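Local atomic coordinates of Mlr6093 protein (Mesorhizobium loti, PDB entry 2QJ8), a protein that probably acts as a zinc-dependent hydrolase of the aspartoacylase and succinylglutamate desuccinylase family, probably cleaving an amide or ester bond. Residues G281-V286 against S297-A302; V308-S313 against V323-R328; T146-P151 against C272-E277; S152-P157 against L180-N185; D139-G144 against F202-F207. One frame throughout, in Å; residues are numbered along the deposited sequence.

Contact 1 (G281-V286 against S297-A302); sequences GDVVGV and SIDIRA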
# COMPACT_ATOMS: atom_id res chain seq x y z
N GLY A 281 -19.08 -16.85 -12.06
CA GLY A 281 -20.03 -16.54 -10.99
C GLY A 281 -19.46 -16.43 -9.58
O GLY A 281 -20.19 -16.06 -8.70
N ASP A 282 -18.19 -16.76 -9.35
CA ASP A 282 -17.61 -16.63 -8.00
C ASP A 282 -17.54 -15.18 -7.56
O ASP A 282 -17.25 -14.30 -8.37
CB ASP A 282 -16.17 -17.19 -7.93
CG ASP A 282 -16.12 -18.70 -7.85
OD1 ASP A 282 -17.16 -19.37 -7.81
OD2 ASP A 282 -14.99 -19.23 -7.81
N VAL A 283 -17.80 -14.96 -6.27
CA VAL A 283 -17.70 -13.62 -5.68
C VAL A 283 -16.21 -13.29 -5.57
O VAL A 283 -15.45 -14.02 -4.91
CB VAL A 283 -18.39 -13.55 -4.30
CG1 VAL A 283 -18.18 -12.18 -3.64
CG2 VAL A 283 -19.89 -13.89 -4.43
N VAL A 284 -15.81 -12.23 -6.27
CA VAL A 284 -14.43 -11.76 -6.28
C VAL A 284 -14.25 -10.69 -5.18
O VAL A 284 -13.19 -10.59 -4.61
CB VAL A 284 -14.02 -11.30 -7.72
CG1 VAL A 284 -12.73 -10.49 -7.71
CG2 VAL A 284 -13.90 -12.53 -8.63
N GLY A 285 -15.31 -9.94 -4.89
CA GLY A 285 -15.31 -8.97 -3.83
C GLY A 285 -16.71 -8.57 -3.46
O GLY A 285 -17.68 -8.94 -4.13
N VAL A 286 -16.81 -7.83 -2.37
CA VAL A 286 -18.07 -7.35 -1.83
C VAL A 286 -18.00 -5.83 -1.64
O VAL A 286 -16.96 -5.32 -1.25
CB VAL A 286 -18.36 -8.07 -0.49
CG1 VAL A 286 -19.51 -7.43 0.27
CG2 VAL A 286 -18.65 -9.55 -0.74
N SER A 297 -24.88 -5.65 1.69
CA SER A 297 -23.69 -5.51 0.86
C SER A 297 -23.97 -6.09 -0.53
O SER A 297 -24.85 -6.98 -0.69
CB SER A 297 -22.49 -6.21 1.51
OG SER A 297 -22.74 -7.59 1.69
N ILE A 298 -23.22 -5.60 -1.52
CA ILE A 298 -23.34 -5.98 -2.93
C ILE A 298 -22.20 -6.90 -3.32
O ILE A 298 -21.05 -6.55 -3.11
CB ILE A 298 -23.31 -4.69 -3.82
CG1 ILE A 298 -24.56 -3.82 -3.57
CG2 ILE A 298 -23.15 -5.01 -5.31
CD1 ILE A 298 -24.43 -2.38 -4.05
N ASP A 299 -22.53 -8.05 -3.88
CA ASP A 299 -21.52 -8.99 -4.42
C ASP A 299 -21.08 -8.59 -5.83
O ASP A 299 -21.91 -8.17 -6.65
CB ASP A 299 -22.10 -10.39 -4.51
CG ASP A 299 -22.52 -10.93 -3.20
OD1 ASP A 299 -21.75 -10.80 -2.22
OD2 ASP A 299 -23.63 -11.50 -3.16
N ILE A 300 -19.78 -8.72 -6.08
CA ILE A 300 -19.17 -8.43 -7.39
C ILE A 300 -18.62 -9.79 -7.89
O ILE A 300 -17.65 -10.32 -7.34
CB ILE A 300 -18.06 -7.34 -7.30
CG1 ILE A 300 -18.61 -6.04 -6.67
CG2 ILE A 300 -17.47 -7.09 -8.71
CD1 ILE A 300 -17.59 -5.01 -6.39
N ARG A 301 -19.25 -10.35 -8.93
CA ARG A 301 -18.93 -11.69 -9.41
C ARG A 301 -18.17 -11.79 -10.75
O ARG A 301 -18.37 -10.96 -11.66
CB ARG A 301 -20.22 -12.49 -9.53
CG ARG A 301 -20.92 -12.77 -8.21
CD ARG A 301 -22.30 -13.35 -8.42
NE ARG A 301 -22.96 -13.53 -7.13
CZ ARG A 301 -22.89 -14.62 -6.35
NH1 ARG A 301 -22.20 -15.69 -6.70
NH2 ARG A 301 -23.52 -14.64 -5.18
N ALA A 302 -17.33 -12.81 -10.86
CA ALA A 302 -16.59 -13.15 -12.08
C ALA A 302 -17.59 -13.55 -13.19
O ALA A 302 -18.54 -14.31 -12.97
CB ALA A 302 -15.62 -14.29 -11.82
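Arg301 turns CG anti to its carbonyl carbon (chi1 -66°) and keeps its chain extended from CG to NE, which carries NE out alongside Val283; chi4 (-89°) then turns the guanidinium so that its face meets Val283 CG2, a methyl anti to its own carbonyl carbon. Val283 CG2 sits over the centre of that face, 3.6 Å from Arg301 CZ. At the edge of the same group, and close to its plane, Arg301 NH1 donates to Gly281 O at 2.9 Å, with the donor nearly in line with the carbonyl bond. Arg301 NH2 adds a long salt bridge to Asp299 OD2 at 3.7 Å within its own strand. The antiparallel strands (146°) form the beta hairpin 283-288/298-301 at the edge of a four-stranded antiparallel sheet, and they carry a classic beta bulge: Ile300 O accepts from Val284 N at 2.9 Å and weakly from Gly285 N at 3.4 Å. Val284 CG2 meets Ala302 CB at 4.0 Å, and Ile300 packs on Leu260 and Val323. The arginine is thus steadied from two directions, by a methyl on one face and a backbone carbonyl at the rim, and its positive charge would be partly offset by the more distant Asp299.

Contact 2 (V308-S313 against V323-R328); sequences VFAIRS and VAILAR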
# COMPACT_ATOMS: atom_id res chain seq x y z
N VAL A 308 -7.12 -14.53 -11.15
CA VAL A 308 -7.02 -13.17 -10.61
C VAL A 308 -5.64 -12.62 -10.92
O VAL A 308 -4.64 -13.10 -10.41
CB VAL A 308 -7.26 -13.08 -9.09
CG1 VAL A 308 -7.10 -11.61 -8.63
CG2 VAL A 308 -8.66 -13.63 -8.73
N PHE A 309 -5.60 -11.61 -11.78
CA PHE A 309 -4.36 -10.97 -12.15
C PHE A 309 -4.11 -9.83 -11.19
O PHE A 309 -3.01 -9.68 -10.71
CB PHE A 309 -4.38 -10.47 -13.59
CG PHE A 309 -3.25 -9.51 -13.91
CD1 PHE A 309 -1.98 -10.00 -14.15
CD2 PHE A 309 -3.45 -8.13 -13.91
CE1 PHE A 309 -0.94 -9.15 -14.43
CE2 PHE A 309 -2.39 -7.26 -14.16
CZ PHE A 309 -1.14 -7.79 -14.43
N ALA A 310 -5.14 -9.01 -10.92
CA ALA A 310 -5.02 -7.89 -10.02
C ALA A 310 -6.33 -7.69 -9.27
O ALA A 310 -7.40 -7.97 -9.81
CB ALA A 310 -4.65 -6.61 -10.80
N ILE A 311 -6.23 -7.22 -8.03
CA ILE A 311 -7.41 -6.97 -7.19
C ILE A 311 -7.08 -5.86 -6.20
O ILE A 311 -5.97 -5.79 -5.70
CB ILE A 311 -7.91 -8.26 -6.49
CG1 ILE A 311 -9.31 -8.01 -5.87
CG2 ILE A 311 -6.85 -8.81 -5.49
CD1 ILE A 311 -10.01 -9.20 -5.39
N ARG A 312 -8.05 -4.95 -5.98
CA ARG A 312 -7.88 -3.83 -5.05
C ARG A 312 -7.82 -4.30 -3.62
O ARG A 312 -8.40 -5.34 -3.27
CB ARG A 312 -9.06 -2.85 -5.09
CG ARG A 312 -9.08 -1.90 -6.22
CD ARG A 312 -10.06 -0.74 -5.91
NE ARG A 312 -10.34 0.10 -7.08
CZ ARG A 312 -9.48 0.96 -7.65
NH1 ARG A 312 -8.24 1.14 -7.20
NH2 ARG A 312 -9.88 1.63 -8.73
N SER A 313 -7.15 -3.50 -2.79
CA SER A 313 -7.10 -3.70 -1.35
C SER A 313 -8.40 -3.15 -0.82
O SER A 313 -9.10 -2.42 -1.54
CB SER A 313 -5.96 -2.89 -0.74
OG SER A 313 -4.73 -3.26 -1.36
N VAL A 323 -12.26 -2.77 -9.81
CA VAL A 323 -11.87 -3.37 -8.53
C VAL A 323 -11.10 -4.66 -8.66
O VAL A 323 -10.47 -5.06 -7.73
CB VAL A 323 -13.08 -3.55 -7.59
CG1 VAL A 323 -13.64 -2.17 -7.23
CG2 VAL A 323 -14.15 -4.47 -8.20
N ALA A 324 -11.19 -5.33 -9.81
CA ALA A 324 -10.45 -6.55 -10.05
C ALA A 324 -10.19 -6.72 -11.55
O ALA A 324 -11.00 -6.28 -12.38
CB ALA A 324 -11.24 -7.78 -9.46
N ILE A 325 -9.03 -7.30 -11.87
CA ILE A 325 -8.67 -7.62 -13.25
C ILE A 325 -8.43 -9.12 -13.31
O ILE A 325 -7.51 -9.64 -12.68
CB ILE A 325 -7.45 -6.87 -13.75
CG1 ILE A 325 -7.71 -5.37 -13.67
CG2 ILE A 325 -7.16 -7.27 -15.21
CD1 ILE A 325 -6.54 -4.58 -13.98
N LEU A 326 -9.30 -9.80 -14.04
CA LEU A 326 -9.25 -11.23 -14.22
C LEU A 326 -8.63 -11.45 -15.60
O LEU A 326 -8.62 -10.54 -16.43
CB LEU A 326 -10.66 -11.84 -14.10
CG LEU A 326 -11.24 -12.12 -12.70
CD1 LEU A 326 -10.78 -11.20 -11.60
CD2 LEU A 326 -12.78 -12.22 -12.73
N ALA A 327 -8.03 -12.61 -15.80
CA ALA A 327 -7.40 -12.95 -17.06
C ALA A 327 -7.62 -14.42 -17.37
O ALA A 327 -7.82 -15.24 -16.46
CB ALA A 327 -5.91 -12.63 -17.01
N ARG A 328 -7.57 -14.74 -18.65
CA ARG A 328 -7.76 -16.09 -19.11
C ARG A 328 -6.61 -16.51 -19.97
O ARG A 328 -6.05 -15.69 -20.65
CB ARG A 328 -9.01 -16.16 -19.95
CG ARG A 328 -10.23 -15.72 -19.22
CD ARG A 328 -11.41 -15.85 -20.13
NE ARG A 328 -12.27 -14.69 -20.04
CZ ARG A 328 -13.33 -14.46 -20.82
NH1 ARG A 328 -13.70 -15.35 -21.76
NH2 ARG A 328 -14.04 -13.34 -20.64
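Strands 308-312 and 323-328 run almost exactly antiparallel (179°), interrupted by a classic beta bulge in which Phe309 and Ala310 both face Ile325. Two amides therefore grip one oxygen: Phe309 N lies 2.9 Å and Ala310 N 3.0 Å from Ile325 O, the second donor on a lone pair in the carbonyl plane. Ile325 N returns a bond to Ala310 O at 2.7 Å. Phe309, with CG anti to the backbone N (chi1 166°), lies beside Ile325 and points the same way, CD2 reaching Ile325 CG2 at 4.0 Å. Ile311 CG1 meets Ala324 CB at 4.1 Å on the face shared with Val308 and Leu326. Arg312 crosses Val323 at about a right angle, its NE 4.0 Å from Val323 CG1, while its NH2 forms a salt bridge with Glu321. In the fold, strand 306-312 also pairs with strand 147-149, and strand 322-329 with strand 250-261; Phe309 packs on Val178 and Leu180 of strand 178-182, whereas Ile311 leans on Phe268 of strand 266-270.

Contact 3 (T146-P151 against C272-E277); sequences TWDCAP and CSVMDE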
# COMPACT_ATOMS: atom_id res chain seq x y z
N THR A 146 -2.80 0.77 -4.17
CA THR A 146 -4.06 0.26 -3.68
C THR A 146 -4.44 -1.06 -4.38
O THR A 146 -5.55 -1.57 -4.17
CB THR A 146 -5.14 1.27 -3.95
OG1 THR A 146 -5.25 1.52 -5.35
CG2 THR A 146 -4.89 2.57 -3.18
N TRP A 147 -3.56 -1.60 -5.22
CA TRP A 147 -3.79 -2.85 -5.91
C TRP A 147 -2.70 -3.83 -5.53
O TRP A 147 -1.60 -3.43 -5.18
CB TRP A 147 -3.67 -2.68 -7.42
CG TRP A 147 -4.75 -2.00 -8.12
CD1 TRP A 147 -4.85 -0.65 -8.33
CD2 TRP A 147 -5.87 -2.60 -8.77
NE1 TRP A 147 -5.98 -0.38 -9.07
CE2 TRP A 147 -6.61 -1.56 -9.37
CE3 TRP A 147 -6.31 -3.92 -8.92
CZ2 TRP A 147 -7.79 -1.80 -10.08
CZ3 TRP A 147 -7.46 -4.16 -9.64
CH2 TRP A 147 -8.19 -3.11 -10.21
N ASP A 148 -3.05 -5.11 -5.58
CA ASP A 148 -2.10 -6.19 -5.55
C ASP A 148 -2.22 -6.74 -6.99
O ASP A 148 -3.33 -6.84 -7.52
CB ASP A 148 -2.53 -7.26 -4.57
CG ASP A 148 -1.42 -8.22 -4.23
OD1 ASP A 148 -0.23 -7.96 -4.53
OD2 ASP A 148 -1.72 -9.27 -3.63
N CYS A 149 -1.10 -7.02 -7.64
CA CYS A 149 -1.11 -7.62 -8.96
C CYS A 149 0.02 -8.61 -9.07
O CYS A 149 0.99 -8.57 -8.29
CB CYS A 149 -1.07 -6.57 -10.07
SG CYS A 149 0.49 -5.72 -10.30
N ALA A 150 -0.10 -9.51 -10.04
CA ALA A 150 0.90 -10.53 -10.30
C ALA A 150 2.21 -9.88 -10.77
O ALA A 150 2.15 -8.86 -11.45
CB ALA A 150 0.40 -11.47 -11.38
N PRO A 151 3.39 -10.45 -10.39
CA PRO A 151 4.65 -9.95 -10.97
C PRO A 151 4.59 -10.34 -12.44
O PRO A 151 4.46 -11.52 -12.76
CB PRO A 151 5.75 -10.70 -10.21
CG PRO A 151 5.06 -11.28 -9.00
CD PRO A 151 3.64 -11.56 -9.45
N CYS A 272 -10.70 -12.62 -2.84
CA CYS A 272 -9.80 -13.53 -3.53
C CYS A 272 -8.44 -12.86 -3.62
O CYS A 272 -8.32 -11.64 -3.43
CB CYS A 272 -10.35 -13.92 -4.92
SG CYS A 272 -10.50 -12.53 -6.01
N SER A 273 -7.41 -13.66 -3.87
CA SER A 273 -6.03 -13.19 -3.94
C SER A 273 -5.46 -13.31 -5.33
O SER A 273 -5.98 -14.06 -6.14
CB SER A 273 -5.17 -14.04 -3.00
OG SER A 273 -5.55 -13.82 -1.66
N VAL A 274 -4.38 -12.57 -5.60
CA VAL A 274 -3.70 -12.65 -6.91
C VAL A 274 -3.29 -14.11 -7.14
O VAL A 274 -2.91 -14.78 -6.21
CB VAL A 274 -2.52 -11.67 -7.01
CG1 VAL A 274 -1.65 -12.00 -8.21
CG2 VAL A 274 -3.05 -10.22 -7.08
N MSE A 275 -3.47 -14.59 -8.37
CA MSE A 275 -3.20 -15.97 -8.82
C MSE A 275 -4.30 -16.99 -8.54
O MSE A 275 -4.21 -18.12 -9.04
CB MSE A 275 -1.82 -16.53 -8.38
CG MSE A 275 -0.62 -15.62 -8.73
SE MSE A 275 -0.53 -15.13 -10.63
CE MSE A 275 -0.27 -16.90 -11.40
N ASP A 276 -5.35 -16.63 -7.79
CA ASP A 276 -6.45 -17.55 -7.56
C ASP A 276 -7.15 -17.79 -8.88
O ASP A 276 -7.31 -16.87 -9.68
CB ASP A 276 -7.51 -16.99 -6.60
CG ASP A 276 -7.09 -16.99 -5.15
OD1 ASP A 276 -6.00 -17.50 -4.77
OD2 ASP A 276 -7.89 -16.45 -4.36
N GLU A 277 -7.58 -19.04 -9.07
CA GLU A 277 -8.34 -19.46 -10.23
C GLU A 277 -9.79 -19.47 -9.75
O GLU A 277 -10.13 -20.23 -8.84
CB GLU A 277 -7.87 -20.85 -10.67
CG GLU A 277 -6.41 -20.85 -11.15
CD GLU A 277 -5.92 -22.20 -11.64
OE1 GLU A 277 -6.46 -23.24 -11.19
OE2 GLU A 277 -4.97 -22.22 -12.47
O HOH W 1 -3.73 -10.80 -3.46
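Val274 carries the contact by laying its two methyls along the backbone from Asp148 to Ala150. CG2 lies against Asp148, 3.4 Å from Asp148 O, and also touches Cys149 CA and the Asp148 carboxylate; CG1, anti to the backbone N (chi1 166°), comes within 3.5 Å of Ala150 N. Ala150 CB completes this first shell, meeting Val274 CG1 at 3.8 Å and the selenium of Met275, a selenomethionine, at 3.9 Å. A water alongside accepts from Val274 N at 2.9 Å and lies 2.5 Å from Asp148 OD2, a suspiciously short distance. Further out, a type II beta turn from Ser273 to Asp276 holds Val274 in place. Asp276 N closes it onto Ser273 O, and Asp276 OD2 receives Ser273 N at 2.9 Å in an almost straight bond, met from above the carboxylate plane. Strand 306-312 anchors both partners, pairing through Phe309 and Ile311 with Ala150 and Asp148, and through Val308 with Met275 and Asp276. With no direct hydrogen bond across it, the contact rests on apolar packing of the Val274 methyls and the Met275 side chain, beside a water that appears to bridge Asp148 and Val274.

Contact 4 (S152-P157 against L180-N185); sequences SIISHP and LLWEHN
His156 reaches across to Trp182, Glu183, His184 and Asn185, and its atoms meet these residues in turn. CB passes Trp182 O at 3.9 Å; CG, anti to the backbone N (chi1 -171°), continues beside the same oxygen. CD2 then points at His184, 3.6 Å above the plane of that ring and over its centre, in an edge-to-face pair with planes 84° apart. On the other flank of the ring, ND1 donates to Pro157 O at 2.9 Å, coming from above the carbonyl plane. CE1 touches Glu183 CG at 3.8 Å, and at the tip NE2 accepts Asn185 N at 3.0 Å within the ring plane. One ring nitrogen thus donates while the other accepts, which fixes how the imidazole is turned. Glu183 CA lies over one face, 4.0 Å from the centroid of the His156 ring. Earlier in the strands the pairing is parallel: Ser155 N bonds to Leu180 O at 2.8 Å, and Trp182 N to Ser155 O. Ile154 lies beside Trp182, its CG2 against Trp182 CB and its CD1 at the indole edge. Helix 161-172 connects the two strands; strand 201-208 runs antiparallel along 152-155, strand 250-261 runs parallel to 178-182, and Phe191 of helix 190-197 meets the His156 ring.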
# COMPACT_ATOMS: atom_id res chain seq x y z
N SER A 152 4.64 -9.34 -13.31
CA SER A 152 4.29 -9.54 -14.71
C SER A 152 4.77 -8.45 -15.64
O SER A 152 5.39 -7.50 -15.23
CB SER A 152 2.73 -9.53 -14.77
OG SER A 152 2.18 -8.34 -14.24
N ILE A 153 4.52 -8.69 -16.93
CA ILE A 153 4.65 -7.72 -17.97
C ILE A 153 3.28 -7.67 -18.64
O ILE A 153 2.72 -8.73 -18.90
CB ILE A 153 5.72 -8.12 -19.01
CG1 ILE A 153 7.12 -7.89 -18.42
CG2 ILE A 153 5.57 -7.32 -20.26
CD1 ILE A 153 8.20 -8.57 -19.16
N ILE A 154 2.74 -6.47 -18.84
CA ILE A 154 1.48 -6.27 -19.56
C ILE A 154 1.86 -5.77 -20.95
O ILE A 154 2.55 -4.75 -21.07
CB ILE A 154 0.54 -5.21 -18.91
CG1 ILE A 154 0.15 -5.63 -17.49
CG2 ILE A 154 -0.74 -4.98 -19.79
CD1 ILE A 154 -0.73 -4.61 -16.80
N SER A 155 1.45 -6.52 -21.96
CA SER A 155 1.70 -6.29 -23.37
C SER A 155 0.42 -5.76 -23.99
O SER A 155 -0.61 -6.45 -23.95
CB SER A 155 2.05 -7.61 -24.09
OG SER A 155 3.27 -8.18 -23.64
N HIS A 156 0.47 -4.56 -24.55
CA HIS A 156 -0.68 -3.97 -25.22
C HIS A 156 -0.65 -4.35 -26.73
O HIS A 156 0.36 -4.11 -27.40
CB HIS A 156 -0.63 -2.45 -25.03
CG HIS A 156 -1.87 -1.75 -25.49
ND1 HIS A 156 -2.26 -1.71 -26.81
CD2 HIS A 156 -2.82 -1.07 -24.80
CE1 HIS A 156 -3.38 -1.03 -26.92
NE2 HIS A 156 -3.74 -0.63 -25.71
N PRO A 157 -1.71 -5.01 -27.25
CA PRO A 157 -1.77 -5.32 -28.67
C PRO A 157 -1.65 -4.11 -29.61
O PRO A 157 -2.23 -3.06 -29.33
CB PRO A 157 -3.16 -5.96 -28.82
CG PRO A 157 -3.42 -6.54 -27.53
CD PRO A 157 -2.86 -5.61 -26.54
N LEU A 180 0.77 -10.58 -19.56
CA LEU A 180 -0.65 -10.32 -19.82
C LEU A 180 -0.90 -9.54 -21.08
O LEU A 180 -0.42 -8.42 -21.19
CB LEU A 180 -1.27 -9.55 -18.64
CG LEU A 180 -2.79 -9.28 -18.66
CD1 LEU A 180 -3.66 -10.54 -18.63
CD2 LEU A 180 -3.14 -8.36 -17.52
N LEU A 181 -1.68 -10.12 -22.00
CA LEU A 181 -2.10 -9.41 -23.20
C LEU A 181 -3.34 -8.61 -22.80
O LEU A 181 -4.32 -9.15 -22.32
CB LEU A 181 -2.41 -10.36 -24.37
CG LEU A 181 -1.35 -11.36 -24.82
CD1 LEU A 181 -1.73 -11.87 -26.20
CD2 LEU A 181 0.04 -10.77 -24.87
N TRP A 182 -3.28 -7.29 -22.97
CA TRP A 182 -4.38 -6.43 -22.57
C TRP A 182 -4.41 -5.12 -23.35
O TRP A 182 -3.51 -4.30 -23.24
CB TRP A 182 -4.25 -6.16 -21.06
CG TRP A 182 -5.36 -5.32 -20.45
CD1 TRP A 182 -6.61 -5.08 -20.98
CD2 TRP A 182 -5.37 -4.72 -19.15
NE1 TRP A 182 -7.35 -4.31 -20.12
CE2 TRP A 182 -6.62 -4.08 -18.98
CE3 TRP A 182 -4.43 -4.64 -18.12
CZ2 TRP A 182 -6.95 -3.36 -17.83
CZ3 TRP A 182 -4.77 -3.92 -16.96
CH2 TRP A 182 -6.02 -3.29 -16.84
N GLU A 183 -5.50 -4.92 -24.08
CA GLU A 183 -5.72 -3.75 -24.90
C GLU A 183 -6.43 -2.70 -24.05
O GLU A 183 -7.60 -2.41 -24.24
CB GLU A 183 -6.50 -4.15 -26.16
CG GLU A 183 -6.60 -3.08 -27.20
CD GLU A 183 -7.18 -3.57 -28.55
OE1 GLU A 183 -7.20 -4.80 -28.85
OE2 GLU A 183 -7.60 -2.70 -29.32
N HIS A 184 -5.68 -2.13 -23.12
CA HIS A 184 -6.22 -1.13 -22.17
C HIS A 184 -6.41 0.29 -22.72
O HIS A 184 -7.16 1.08 -22.15
CB HIS A 184 -5.39 -1.10 -20.86
CG HIS A 184 -3.91 -0.94 -21.04
ND1 HIS A 184 -3.31 0.27 -21.34
CD2 HIS A 184 -2.90 -1.83 -20.93
CE1 HIS A 184 -2.01 0.11 -21.42
NE2 HIS A 184 -1.73 -1.16 -21.17
N ASN A 185 -5.76 0.59 -23.84
CA ASN A 185 -5.79 1.90 -24.50
C ASN A 185 -5.36 3.11 -23.64
O ASN A 185 -5.71 4.25 -23.93
CB ASN A 185 -7.16 2.10 -25.20
CG ASN A 185 -7.36 1.14 -26.37
OD1 ASN A 185 -8.40 0.46 -26.46
ND2 ASN A 185 -6.37 1.05 -27.27

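Contact 5 (D139-G144 against F202-F207); sequences DLHSFG and FICTEF
Two neighbouring parallel strands of the family's catalytic domain meet here, and His141 and Glu206 face each other from paired positions near the strand ends. The side chains lie side by side, pointing the same way, and His141 ND1 donates to Glu206 OE1 at 2.8 Å in a nearly straight bond (172°). The acceptor sits in the imidazole plane and is met on its syn side, somewhat out of the carboxylate plane, with ring and carboxylate planes 79° apart. A bend at chi2 (-62°) turns the Glu206 chain back toward the histidine. The same OE1 also lies at the edge of the Phe143 ring, 3.3 Å from Phe143 CD1. Along the backbones, bonds alternate from Asp139 N to Ile203 O as far as Phe143 N to Phe207 O. A water extends the pairing, taking Gly144 N at 3.0 Å and donating to Phe207 O at 3.1 Å. On the other face, Leu140 CB packs on Phe207 CE1 at 3.7 Å, and Phe207 stacks on Tyr220. Ser142 touches His55 and Glu58. His141 belongs to the Asp-Leu-His sequence toward the C-terminal part of strand 136-144. With ND1 donating to Glu206, the bond describes a state without a metal at this nitrogen. In aspartoacylases and M14 carboxypeptidases the equivalent histidine and glutamate sit at the zinc centre, so these residues, near His55 and Glu58, probably lie in the active site.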
# COMPACT_ATOMS: atom_id res chain seq x y z
N ASP A 139 10.46 0.04 -18.34
CA ASP A 139 9.86 0.86 -17.26
C ASP A 139 9.41 -0.05 -16.12
O ASP A 139 8.69 -1.02 -16.34
CB ASP A 139 8.70 1.69 -17.81
CG ASP A 139 8.08 2.66 -16.75
OD1 ASP A 139 8.80 3.40 -16.03
OD2 ASP A 139 6.84 2.70 -16.69
N LEU A 140 9.88 0.26 -14.90
CA LEU A 140 9.54 -0.46 -13.67
C LEU A 140 8.33 0.33 -13.14
O LEU A 140 8.47 1.33 -12.44
CB LEU A 140 10.75 -0.51 -12.74
CG LEU A 140 12.06 -0.98 -13.41
CD1 LEU A 140 13.22 -0.93 -12.44
CD2 LEU A 140 11.95 -2.39 -14.05
N HIS A 141 7.15 -0.16 -13.52
CA HIS A 141 5.88 0.60 -13.44
C HIS A 141 4.99 0.33 -12.22
O HIS A 141 4.89 -0.81 -11.73
CB HIS A 141 5.11 0.36 -14.73
CG HIS A 141 3.84 1.13 -14.86
ND1 HIS A 141 2.60 0.55 -14.66
CD2 HIS A 141 3.61 2.43 -15.15
CE1 HIS A 141 1.66 1.47 -14.83
NE2 HIS A 141 2.25 2.62 -15.12
N SER A 142 4.38 1.40 -11.72
CA SER A 142 3.51 1.30 -10.59
C SER A 142 2.14 0.96 -11.07
O SER A 142 1.52 1.77 -11.73
CB SER A 142 3.45 2.63 -9.85
OG SER A 142 2.56 2.52 -8.75
N PHE A 143 1.66 -0.23 -10.77
CA PHE A 143 0.31 -0.60 -11.17
C PHE A 143 -0.70 0.25 -10.35
O PHE A 143 -1.67 0.77 -10.90
CB PHE A 143 0.09 -2.10 -10.98
CG PHE A 143 -1.14 -2.60 -11.66
CD1 PHE A 143 -1.14 -2.80 -13.03
CD2 PHE A 143 -2.30 -2.85 -10.94
CE1 PHE A 143 -2.25 -3.25 -13.67
CE2 PHE A 143 -3.43 -3.30 -11.58
CZ PHE A 143 -3.39 -3.52 -12.96
N GLY A 144 -0.41 0.41 -9.05
CA GLY A 144 -1.22 1.22 -8.12
C GLY A 144 -0.95 0.66 -6.74
O GLY A 144 -1.01 -0.56 -6.59
N PHE A 202 9.27 -1.39 -26.07
CA PHE A 202 8.92 -0.80 -24.79
C PHE A 202 8.33 -1.90 -23.91
O PHE A 202 7.32 -2.51 -24.29
CB PHE A 202 7.92 0.32 -25.01
CG PHE A 202 7.47 1.02 -23.75
CD1 PHE A 202 8.40 1.41 -22.76
CD2 PHE A 202 6.14 1.38 -23.58
CE1 PHE A 202 8.00 2.08 -21.62
CE2 PHE A 202 5.72 2.07 -22.43
CZ PHE A 202 6.66 2.42 -21.44
N ILE A 203 8.98 -2.15 -22.77
CA ILE A 203 8.60 -3.20 -21.81
C ILE A 203 8.26 -2.59 -20.45
O ILE A 203 9.00 -1.78 -19.92
CB ILE A 203 9.70 -4.30 -21.76
CG1 ILE A 203 9.71 -5.05 -23.10
CG2 ILE A 203 9.43 -5.30 -20.69
CD1 ILE A 203 10.81 -6.04 -23.20
N CYS A 204 7.08 -2.95 -19.94
CA CYS A 204 6.55 -2.44 -18.70
C CYS A 204 6.34 -3.58 -17.70
O CYS A 204 5.47 -4.42 -17.92
CB CYS A 204 5.25 -1.73 -19.04
SG CYS A 204 4.59 -0.73 -17.75
N THR A 205 7.15 -3.62 -16.64
CA THR A 205 7.04 -4.64 -15.60
C THR A 205 6.11 -4.03 -14.55
O THR A 205 6.24 -2.86 -14.24
CB THR A 205 8.38 -5.01 -15.01
OG1 THR A 205 8.93 -3.84 -14.43
CG2 THR A 205 9.33 -5.52 -16.09
N GLU A 206 5.20 -4.82 -14.00
CA GLU A 206 4.17 -4.29 -13.10
C GLU A 206 4.40 -4.57 -11.64
O GLU A 206 4.56 -5.72 -11.25
CB GLU A 206 2.80 -4.81 -13.49
CG GLU A 206 2.33 -4.40 -14.87
CD GLU A 206 2.16 -2.90 -15.11
OE1 GLU A 206 1.93 -2.13 -14.15
OE2 GLU A 206 2.22 -2.49 -16.29
N PHE A 207 4.37 -3.48 -10.86
CA PHE A 207 4.55 -3.47 -9.40
C PHE A 207 3.26 -2.94 -8.76
O PHE A 207 2.82 -1.83 -9.08
CB PHE A 207 5.73 -2.57 -8.99
CG PHE A 207 7.09 -3.06 -9.45
CD1 PHE A 207 7.55 -2.80 -10.74
CD2 PHE A 207 7.93 -3.77 -8.59
CE1 PHE A 207 8.80 -3.25 -11.15
CE2 PHE A 207 9.19 -4.20 -9.01
CZ PHE A 207 9.61 -3.95 -10.31
O HOH W 2 2.05 0.51 -7.27

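How the contacts relate
The five contacts lead from the probable zinc site outward to a peripheral antiparallel sheet. Contact 5 lies about 2 Å from the centre of the chain, contact 1 about 28 Å, measured between centres. Contacts 4 and 5 have centres about 11 Å apart and are joined where strands 152-155 and 201-208 pair, Glu206 N probably hydrogen-bonded to Ser152 O at 3.0 Å. Contact 2 is the hub: Phe309 and Ile325 press on Phe143 of contact 5 and on Leu180 and Trp182 of contact 4. Contacts 2 and 3 are about 6 Å apart between centres and joined through Val308. Contact 1 reaches contact 2 through Val284 and Ala324, but its nearest atoms remain about 12 Å from contact 5.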